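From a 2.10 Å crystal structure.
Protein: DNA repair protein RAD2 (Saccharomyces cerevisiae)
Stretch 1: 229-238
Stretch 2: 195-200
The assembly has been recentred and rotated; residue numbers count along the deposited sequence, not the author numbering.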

# COMPACT_ATOMS: atom_id res chain seq x y z
N ASP A 229 19.92 18.52 -5.65
CA ASP A 229 19.93 19.95 -5.92
C ASP A 229 18.59 20.37 -6.54
O ASP A 229 17.67 19.55 -6.64
CB ASP A 229 21.12 20.37 -6.80
CG ASP A 229 21.08 19.77 -8.20
OD1 ASP A 229 20.06 19.16 -8.60
OD2 ASP A 229 22.09 19.93 -8.92
N ARG A 230 18.49 21.62 -6.95
CA ARG A 230 17.22 22.13 -7.47
C ARG A 230 16.80 21.40 -8.74
O ARG A 230 15.63 21.00 -8.87
CB ARG A 230 17.31 23.64 -7.71
CG ARG A 230 15.95 24.31 -7.91
CD ARG A 230 16.09 25.80 -8.03
NE ARG A 230 14.87 26.42 -8.52
CZ ARG A 230 14.78 27.70 -8.84
NH1 ARG A 230 13.63 28.19 -9.28
NH2 ARG A 230 15.83 28.49 -8.72
N LYS A 231 17.73 21.20 -9.66
CA LYS A 231 17.42 20.47 -10.89
C LYS A 231 16.99 19.03 -10.59
O LYS A 231 16.04 18.53 -11.19
CB LYS A 231 18.59 20.50 -11.88
CG LYS A 231 18.30 19.71 -13.17
CD LYS A 231 19.45 19.77 -14.17
CE LYS A 231 19.28 18.72 -15.28
N ASN A 232 17.67 18.38 -9.65
CA ASN A 232 17.26 17.05 -9.21
C ASN A 232 15.80 17.02 -8.75
O ASN A 232 15.05 16.10 -9.09
CB ASN A 232 18.10 16.55 -8.04
CG ASN A 232 19.55 16.22 -8.42
OD1 ASN A 232 20.43 16.31 -7.57
ND2 ASN A 232 19.79 15.81 -9.67
N MET A 233 15.43 18.01 -7.93
CA MET A 233 14.07 18.10 -7.39
C MET A 233 13.07 18.32 -8.52
O MET A 233 11.97 17.75 -8.52
CB MET A 233 13.97 19.23 -6.36
CG MET A 233 14.73 18.93 -5.06
SD MET A 233 14.50 20.19 -3.77
CE MET A 233 15.42 21.55 -4.48
N ILE A 234 13.44 19.15 -9.48
CA ILE A 234 12.55 19.41 -10.60
C ILE A 234 12.39 18.12 -11.43
O ILE A 234 11.33 17.85 -11.97
CB ILE A 234 13.08 20.58 -11.46
CG1 ILE A 234 13.07 21.88 -10.65
CG2 ILE A 234 12.26 20.74 -12.75
CD1 ILE A 234 13.64 23.09 -11.40
N GLU A 235 13.44 17.30 -11.49
CA GLU A 235 13.34 16.05 -12.27
C GLU A 235 12.60 14.97 -11.49
O GLU A 235 11.89 14.16 -12.08
CB GLU A 235 14.73 15.57 -12.73
CG GLU A 235 15.41 16.52 -13.74
CD GLU A 235 16.39 15.79 -14.66
OE1 GLU A 235 16.99 14.77 -14.23
OE2 GLU A 235 16.56 16.21 -15.83
N LEU A 236 12.77 14.96 -10.17
CA LEU A 236 11.92 14.12 -9.31
C LEU A 236 10.43 14.42 -9.52
O LEU A 236 9.59 13.50 -9.54
CB LEU A 236 12.27 14.34 -7.83
CG LEU A 236 13.47 13.64 -7.22
CD1 LEU A 236 13.66 14.12 -5.76
CD2 LEU A 236 13.29 12.10 -7.28
N ALA A 237 10.08 15.69 -9.67
CA ALA A 237 8.68 16.06 -9.89
C ALA A 237 8.14 15.31 -11.11
O ALA A 237 6.99 14.84 -11.12
CB ALA A 237 8.55 17.55 -10.07
N GLN A 238 8.98 15.15 -12.13
CA GLN A 238 8.56 14.48 -13.36
C GLN A 238 8.46 12.96 -13.24
O GLN A 238 8.02 12.28 -14.18
CB GLN A 238 9.47 14.89 -14.51
CG GLN A 238 9.28 16.35 -14.87
CD GLN A 238 10.39 16.89 -15.73
OE1 GLN A 238 10.42 16.64 -16.94
NE2 GLN A 238 11.31 17.62 -15.12
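Stretch 2 195-200: VFLFGG

Stretch 1 is a helix from Arg-230 onward, and against it stretch 2 contributes a weakly bonded helical segment, about Val-195 to Leu-197, and loop; the nearest CA atoms are those of Ile-234 and Leu-197, 5.8 Å apart. Asp-229 makes no contact but starts the helix cleanly: its OD1 caps Asn-232 N at 2.7 Å.

Arg-230 follows, its side chain extended with chi1 to chi3 all t, so that the guanidinium reaches the carbonyl of Leu-197. There Arg-230 NE donates to Leu-197 O at 2.9 Å, and Arg-230 NH1 adds a weak bond to the same oxygen at 3.3 Å. One guanidinium face lies over Phe-198 C and Gly-199 N. Gly-199 has phi/psi of 85/15, which by itself calls for glycine, and a CB there would also sit 2.7 Å from Arg-230 NH2.

One turn on, Met-233 points toward stretch 2, its SD 3.8 Å from Phe-196 CB and its CB 3.8 Å from Leu-197 CD1. Ile-234 CG1 packs 4.1 Å from Leu-197 CG. Glu-235 turns away, and Ala-237 closes the contact, its CB 3.6 Å from Leu-197 CD2. The rule is economical: Leu-197 packs against Met-233, Ile-234 and Ala-237, while its carbonyl accepts from Arg-230.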

# COMPACT_ATOMS: atom_id res chain seq x y z
N VAL A 195 7.57 24.98 -3.21
CA VAL A 195 8.44 26.13 -2.89
C VAL A 195 9.94 25.82 -3.09
O VAL A 195 10.71 26.70 -3.50
CB VAL A 195 8.17 26.65 -1.44
CG1 VAL A 195 8.54 25.59 -0.40
CG2 VAL A 195 8.93 27.93 -1.18
N PHE A 196 10.35 24.58 -2.84
CA PHE A 196 11.76 24.20 -3.06
C PHE A 196 12.09 24.26 -4.55
O PHE A 196 13.15 24.77 -4.94
CB PHE A 196 12.05 22.78 -2.54
CG PHE A 196 12.01 22.65 -1.03
CD1 PHE A 196 12.97 23.27 -0.24
CD2 PHE A 196 11.02 21.91 -0.41
CE1 PHE A 196 12.93 23.16 1.14
CE2 PHE A 196 10.98 21.77 0.97
CZ PHE A 196 11.93 22.40 1.75
N LEU A 197 11.19 23.74 -5.38
CA LEU A 197 11.40 23.70 -6.83
C LEU A 197 11.44 25.09 -7.44
O LEU A 197 12.17 25.33 -8.41
CB LEU A 197 10.34 22.81 -7.52
CG LEU A 197 10.63 21.31 -7.43
CD1 LEU A 197 10.57 20.80 -5.99
CD2 LEU A 197 9.69 20.49 -8.32
N PHE A 198 10.72 26.03 -6.83
CA PHE A 198 10.79 27.44 -7.23
C PHE A 198 12.01 28.13 -6.61
O PHE A 198 12.13 29.35 -6.66
CB PHE A 198 9.52 28.20 -6.83
CG PHE A 198 8.29 27.79 -7.59
CD1 PHE A 198 8.25 27.87 -8.98
CD2 PHE A 198 7.16 27.34 -6.92
CE1 PHE A 198 7.10 27.49 -9.68
CE2 PHE A 198 6.00 26.96 -7.61
CZ PHE A 198 5.97 27.04 -9.00
N GLY A 199 12.90 27.36 -6.00
CA GLY A 199 14.11 27.94 -5.44
C GLY A 199 14.00 28.51 -4.03
O GLY A 199 14.88 29.26 -3.60
N GLY A 200 12.93 28.16 -3.32
CA GLY A 200 12.79 28.61 -1.93
C GLY A 200 13.77 27.80 -1.09
O GLY A 200 13.91 26.61 -1.31